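PDB 6GT9: putative sugar binding protein from Geobacillus stearothermophilus, which binds galactose between its two lobes and probably serves as the extracellular glucose-galactose receptor of a three-component system that senses sugar for galactan utilisation. Local coordinates for residues V34-E39 against L77-K82; A71-H76 against A99-V104. All coordinates share one frame; numbering follows the deposited sequence.

Contact 1: V34-E39 against L77-K82. With GAL (beta-D-galactopyranose), chain E.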
loop_
_atom_site.group_PDB
_atom_site.type_symbol
_atom_site.label_atom_id
_atom_site.label_comp_id
_atom_site.label_asym_id
_atom_site.label_seq_id
_atom_site.Cartn_x
_atom_site.Cartn_y
_atom_site.Cartn_z
ATOM N N VAL A 34 -4.260 -11.846 -14.871
ATOM C CA VAL A 34 -3.082 -10.994 -14.766
ATOM C C VAL A 34 -3.169 -10.215 -13.461
ATOM O O VAL A 34 -4.219 -9.649 -13.139
ATOM C CB VAL A 34 -2.955 -10.039 -15.963
ATOM C CG1 VAL A 34 -1.722 -9.128 -15.777
ATOM C CG2 VAL A 34 -2.847 -10.840 -17.283
ATOM N N LEU A 35 -2.073 -10.189 -12.713
ATOM C CA LEU A 35 -1.942 -9.347 -11.526
ATOM C C LEU A 35 -0.904 -8.286 -11.849
ATOM O O LEU A 35 0.226 -8.622 -12.218
ATOM C CB LEU A 35 -1.526 -10.160 -10.300
ATOM C CG LEU A 35 -1.122 -9.365 -9.051
ATOM C CD1 LEU A 35 -2.286 -8.548 -8.491
ATOM C CD2 LEU A 35 -0.549 -10.298 -7.989
ATOM N N VAL A 36 -1.293 -7.021 -11.744
ATOM C CA VAL A 36 -0.411 -5.900 -12.046
ATOM C C VAL A 36 -0.030 -5.236 -10.724
ATOM O O VAL A 36 -0.902 -4.667 -10.051
ATOM C CB VAL A 36 -1.079 -4.895 -12.991
ATOM C CG1 VAL A 36 -0.128 -3.740 -13.274
ATOM C CG2 VAL A 36 -1.513 -5.588 -14.279
ATOM N N PRO A 37 1.227 -5.305 -10.297
ATOM C CA PRO A 37 1.644 -4.609 -9.079
ATOM C C PRO A 37 2.006 -3.157 -9.375
ATOM O O PRO A 37 2.180 -2.750 -10.520
ATOM C CB PRO A 37 2.881 -5.393 -8.647
ATOM C CG PRO A 37 3.528 -5.716 -9.975
ATOM C CD PRO A 37 2.349 -6.058 -10.897
ATOM N N GLU A 38 2.118 -2.371 -8.300
ATOM C CA GLU A 38 2.571 -0.995 -8.446
ATOM C C GLU A 38 3.989 -0.954 -9.009
ATOM O O GLU A 38 4.318 -0.082 -9.815
ATOM C CB GLU A 38 2.506 -0.280 -7.091
ATOM C CG GLU A 38 2.815 1.209 -7.101
ATOM C CD GLU A 38 2.472 1.858 -5.752
ATOM O OE1 GLU A 38 2.002 1.122 -4.858
ATOM O OE2 GLU A 38 2.668 3.083 -5.585
ATOM N N GLU A 39 4.826 -1.912 -8.612
ATOM C CA GLU A 39 6.224 -1.982 -9.016
ATOM C C GLU A 39 6.665 -3.428 -8.872
ATOM O O GLU A 39 6.451 -4.040 -7.816
ATOM C CB GLU A 39 7.099 -1.055 -8.164
ATOM C CG GLU A 39 8.534 -0.870 -8.698
ATOM C CD GLU A 39 9.319 0.150 -7.885
ATOM O OE1 GLU A 39 10.080 -0.255 -6.975
ATOM O OE2 GLU A 39 9.130 1.363 -8.124
ATOM N N LEU A 77 -0.719 1.975 -16.784
ATOM C CA LEU A 77 -1.853 1.961 -17.645
ATOM C C LEU A 77 -1.573 1.269 -18.972
ATOM O O LEU A 77 -2.442 0.714 -19.542
ATOM C CB LEU A 77 -2.379 3.338 -17.905
ATOM C CG LEU A 77 -2.885 4.087 -16.705
ATOM C CD1 LEU A 77 -3.240 5.486 -17.116
ATOM C CD2 LEU A 77 -4.060 3.386 -16.056
ATOM N N ARG A 78 -0.358 1.306 -19.453
ATOM C CA ARG A 78 -0.036 0.639 -20.715
ATOM C C ARG A 78 -0.083 -0.873 -20.554
ATOM O O ARG A 78 -0.532 -1.593 -21.459
ATOM C CB ARG A 78 1.345 1.092 -21.211
ATOM C CG ARG A 78 1.775 0.488 -22.530
ATOM C CD ARG A 78 3.270 0.789 -22.807
ATOM N NE ARG A 78 4.129 0.020 -21.907
ATOM C CZ ARG A 78 4.363 -1.285 -22.045
ATOM N NH1 ARG A 78 3.819 -1.962 -23.056
ATOM N NH2 ARG A 78 5.148 -1.915 -21.177
ATOM N N ILE A 79 0.364 -1.369 -19.398
ATOM C CA ILE A 79 0.350 -2.802 -19.121
ATOM C C ILE A 79 -1.078 -3.308 -18.980
ATOM O O ILE A 79 -1.412 -4.406 -19.451
ATOM C CB ILE A 79 1.191 -3.093 -17.869
ATOM C CG1 ILE A 79 2.673 -2.821 -18.172
ATOM C CG2 ILE A 79 0.952 -4.509 -17.373
ATOM C CD1 ILE A 79 3.550 -2.845 -16.956
ATOM N N LEU A 80 -1.950 -2.513 -18.355
ATOM C CA LEU A 80 -3.360 -2.891 -18.259
ATOM C C LEU A 80 -3.979 -3.049 -19.639
ATOM O O LEU A 80 -4.666 -4.036 -19.915
ATOM C CB LEU A 80 -4.143 -1.858 -17.454
ATOM C CG LEU A 80 -3.788 -1.841 -15.970
ATOM C CD1 LEU A 80 -4.539 -0.743 -15.240
ATOM C CD2 LEU A 80 -4.096 -3.200 -15.379
ATOM N N LYS A 81 -3.759 -2.072 -20.519
ATOM C CA LYS A 81 -4.350 -2.164 -21.849
ATOM C C LYS A 81 -3.744 -3.304 -22.652
ATOM O O LYS A 81 -4.452 -3.959 -23.427
ATOM C CB LYS A 81 -4.188 -0.834 -22.575
ATOM C CG LYS A 81 -4.860 0.318 -21.834
ATOM C CD LYS A 81 -4.609 1.637 -22.536
ATOM C CE LYS A 81 -5.230 2.797 -21.790
ATOM N NZ LYS A 81 -5.254 4.032 -22.626
ATOM N N LYS A 82 -2.449 -3.568 -22.469
ATOM C CA LYS A 82 -1.811 -4.656 -23.198
ATOM C C LYS A 82 -2.389 -6.007 -22.799
ATOM O O LYS A 82 -2.622 -6.872 -23.658
ATOM C CB LYS A 82 -0.301 -4.626 -22.960
ATOM C CG LYS A 82 0.477 -5.517 -23.897
ATOM C CD LYS A 82 1.964 -5.288 -23.722
ATOM C CE LYS A 82 2.733 -6.277 -24.557
ATOM N NZ LYS A 82 2.225 -6.262 -25.948
HETATM C C1 GAL E . 2.385 -0.504 0.782
HETATM C C2 GAL E . 1.284 -0.309 -0.241
HETATM C C3 GAL E . 1.680 -0.881 -1.614
HETATM C C4 GAL E . 2.989 -0.264 -2.079
HETATM C C5 GAL E . 4.052 -0.396 -1.001
HETATM C C6 GAL E . 5.333 0.370 -1.342
HETATM O O1 GAL E . 1.992 0.059 2.018
HETATM O O2 GAL E . 0.076 -0.962 0.175
HETATM O O3 GAL E . 0.726 -0.525 -2.567
HETATM O O4 GAL E . 2.801 1.119 -2.395
HETATM O O5 GAL E . 3.602 0.115 0.318
HETATM O O6 GAL E . 6.408 -0.064 -0.537
#
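In the N-terminal lobe of this periplasmic-binding-protein fold, strand 32-36 packs against helix 73-85 through Val36, and the loop that follows the strand carries Glu38 into the galactose site. Val36 points at the helix and does all the touching with one methyl, CG2, which lodges against two successive helix residues: 3.7 Å from CD2 of Leu80 and 4.1 Å from CG2 of Ile79. With CG1 anti to the backbone N (chi1 180°), CG2 is turned anti to the carbonyl carbon and faces the helix. On the other side, Ile79 points toward the strand and offers its CG2 branch, whereas Leu80 starts off to one side and only its CD2 tip swings in. Both meet Val36 obliquely, methyl against methyl, in a small, wholly apolar and buried contact.

Two residues on, the chemistry changes. Glu38 stands fully extended, CG anti to the backbone N (chi1 -174°), and OE1 takes a short hydrogen bond of 2.6 Å from O4 of the galactose. The sugar's O3 lies 3.1 Å from the same OE1, a possible second bond, since that hydroxyl's proton has another acceptor within reach. Gln94 NE2 also holds this oxygen, while Asn42, Asp119, Arg171, Ala222, Asp247 and Gln267 also hydrogen-bond the sugar.

Around this, Val34 and Val36 bond through their backbones to strand 90-93, and Trp45 of helix 43-59 packs on Pro37 and Glu38. Leu80 also touches Ile91 and Thr93 of strand 90-93 and Phe101 of helix 98-110.

Contact 2: A71-H76 against A99-V104; sequences ANIDEH and AEFVPV
Phe101 drives the edge of its ring into the face of His76, a T-shaped pair joining the first turn of helix 73-85 to helix 98-110. The planes stand at 89° with centroids 4.9 Å apart, and CZ of Phe101 sits 3.6 Å from His76 CG, over the ring but displaced toward its rim; Phe101 CE2 lies against His76 CD2. His76 reaches this place with CG anti to its own backbone N (chi1 -159°), and its NE2 is hydrogen-bonded to Thr93 OG1, which helps fix the imidazole's rotation. Ile73, one turn earlier, turns its CG2 branch to helix 98-110, 4.2 Å from Phe101 CE1 and 4.0 Å from OE2 of Glu100. A bend at the second torsion of Glu100 (106°) lays its carboxylate beside that methyl. Asn72 caps the helix: its OD1 accepts from Glu75 N at 2.9 Å through a lone pair in the carbonyl plane. Putting an alanine at His76 would probably leave the edge of Phe101 without its facing ring and Thr93 OG1 without this partner. Aromatic and aliphatic packing thus joins the two helices, while NE2 of His76 and OE1 of Glu100 are bonded to threonines outside the two segments, Thr93 and Thr97.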
loop_
_atom_site.group_PDB
_atom_site.type_symbol
_atom_site.label_atom_id
_atom_site.label_comp_id
_atom_site.label_asym_id
_atom_site.label_seq_id
_atom_site.Cartn_x
_atom_site.Cartn_y
_atom_site.Cartn_z
ATOM N N ALA A 71 7.720 2.207 -10.620
ATOM C CA ALA A 71 6.333 2.654 -10.493
ATOM C C ALA A 71 6.099 3.904 -11.329
ATOM O O ALA A 71 6.883 4.849 -11.284
ATOM C CB ALA A 71 5.978 2.925 -9.027
ATOM N N ASN A 72 5.027 3.890 -12.114
ATOM C CA ASN A 72 4.795 4.932 -13.105
ATOM C C ASN A 72 3.378 4.809 -13.639
ATOM O O ASN A 72 2.997 3.743 -14.129
ATOM C CB ASN A 72 5.815 4.818 -14.239
ATOM C CG ASN A 72 5.663 5.908 -15.275
ATOM O OD1 ASN A 72 4.901 5.764 -16.229
ATOM N ND2 ASN A 72 6.403 7.003 -15.102
ATOM N N ILE A 73 2.588 5.880 -13.542
ATOM C CA ILE A 73 1.170 5.794 -13.897
ATOM C C ILE A 73 0.996 5.381 -15.356
ATOM O O ILE A 73 0.244 4.446 -15.668
ATOM C CB ILE A 73 0.466 7.126 -13.594
ATOM C CG1 ILE A 73 0.321 7.294 -12.078
ATOM C CG2 ILE A 73 -0.871 7.185 -14.306
ATOM C CD1 ILE A 73 0.101 8.731 -11.620
ATOM N N ASP A 74 1.679 6.070 -16.273
ATOM C CA ASP A 74 1.502 5.767 -17.693
ATOM C C ASP A 74 1.927 4.347 -18.019
ATOM O O ASP A 74 1.243 3.650 -18.779
ATOM C CB ASP A 74 2.279 6.759 -18.560
ATOM C CG ASP A 74 1.673 8.152 -18.532
ATOM O OD1 ASP A 74 0.459 8.266 -18.239
ATOM O OD2 ASP A 74 2.411 9.130 -18.792
ATOM N N GLU A 75 3.063 3.899 -17.480
ATOM C CA GLU A 75 3.496 2.528 -17.748
ATOM C C GLU A 75 2.498 1.517 -17.183
ATOM O O GLU A 75 2.185 0.502 -17.821
ATOM C CB GLU A 75 4.893 2.312 -17.167
ATOM C CG GLU A 75 5.446 0.907 -17.300
ATOM C CD GLU A 75 5.721 0.483 -18.737
ATOM O OE1 GLU A 75 5.604 1.316 -19.676
ATOM O OE2 GLU A 75 6.067 -0.706 -18.913
ATOM N N HIS A 76 1.993 1.792 -15.982
ATOM C CA HIS A 76 0.961 0.970 -15.361
ATOM C C HIS A 76 -0.266 0.861 -16.257
ATOM O O HIS A 76 -0.795 -0.233 -16.477
ATOM C CB HIS A 76 0.603 1.588 -14.005
ATOM C CG HIS A 76 -0.047 0.645 -13.033
ATOM N ND1 HIS A 76 0.187 0.713 -11.676
ATOM C CD2 HIS A 76 -0.942 -0.356 -13.211
ATOM C CE1 HIS A 76 -0.518 -0.218 -11.061
ATOM N NE2 HIS A 76 -1.218 -0.879 -11.968
ATOM N N ALA A 99 -8.290 9.640 -11.607
ATOM C CA ALA A 99 -8.394 10.373 -12.864
ATOM C C ALA A 99 -7.985 9.518 -14.058
ATOM O O ALA A 99 -8.597 9.600 -15.129
ATOM C CB ALA A 99 -7.534 11.640 -12.797
ATOM N N GLU A 100 -6.949 8.744 -13.904
ATOM C CA GLU A 100 -6.511 7.941 -14.988
ATOM C C GLU A 100 -7.013 6.509 -15.028
ATOM O O GLU A 100 -7.217 5.989 -16.104
ATOM C CB GLU A 100 -4.989 7.912 -15.038
ATOM C CG GLU A 100 -4.374 9.249 -15.393
ATOM C CD GLU A 100 -3.739 9.933 -14.219
ATOM O OE1 GLU A 100 -4.163 9.743 -13.091
ATOM O OE2 GLU A 100 -2.785 10.652 -14.450
ATOM N N PHE A 101 -7.235 5.902 -13.859
ATOM C CA PHE A 101 -7.561 4.480 -13.802
ATOM C C PHE A 101 -9.045 4.173 -13.935
ATOM O O PHE A 101 -9.386 3.083 -14.411
ATOM C CB PHE A 101 -7.021 3.857 -12.511
ATOM C CG PHE A 101 -5.568 3.490 -12.592
ATOM C CD1 PHE A 101 -4.599 4.476 -12.589
ATOM C CD2 PHE A 101 -5.174 2.160 -12.698
ATOM C CE1 PHE A 101 -3.244 4.144 -12.688
ATOM C CE2 PHE A 101 -3.829 1.821 -12.798
ATOM C CZ PHE A 101 -2.864 2.820 -12.799
ATOM N N VAL A 102 -9.945 5.077 -13.539
ATOM C CA VAL A 102 -11.380 4.801 -13.684
ATOM C C VAL A 102 -11.778 4.614 -15.152
ATOM O O VAL A 102 -12.362 3.574 -15.482
ATOM C CB VAL A 102 -12.214 5.869 -12.973
ATOM C CG1 VAL A 102 -13.675 5.744 -13.394
ATOM C CG2 VAL A 102 -12.088 5.752 -11.457
ATOM N N PRO A 103 -11.500 5.557 -16.058
ATOM C CA PRO A 103 -11.855 5.308 -17.465
ATOM C C PRO A 103 -11.217 4.061 -18.058
ATOM O O PRO A 103 -11.850 3.401 -18.891
ATOM C CB PRO A 103 -11.383 6.584 -18.181
ATOM C CG PRO A 103 -10.442 7.245 -17.233
ATOM C CD PRO A 103 -10.952 6.913 -15.875
ATOM N N VAL A 104 -9.994 3.704 -17.658
ATOM C CA VAL A 104 -9.354 2.520 -18.229
ATOM C C VAL A 104 -9.965 1.246 -17.655
ATOM O O VAL A 104 -10.187 0.271 -18.382
ATOM C CB VAL A 104 -7.833 2.565 -18.007
ATOM C CG1 VAL A 104 -7.179 1.285 -18.518
ATOM C CG2 VAL A 104 -7.233 3.772 -18.702
#

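Both contacts use helix 73-85, contact 1 through its middle and contact 2 through its N-terminal turn, and their centres lie about 9 Å apart. Contact 1 is buried and joins helix to sheet by aliphatic methyls alone; contact 2 is only partly buried, runs helix to helix, and mixes an aromatic pair with a carboxylate at its margin. They meet where Val36 CG1 comes 3.3 Å from His76 NE2, and Leu77 CD2 packs 3.5 Å from Phe101 CZ. A probable hydrogen bond from Ala71 N to Glu39 OE2 ties the segment leading into the helix to the loop whose Glu38 binds the sugar.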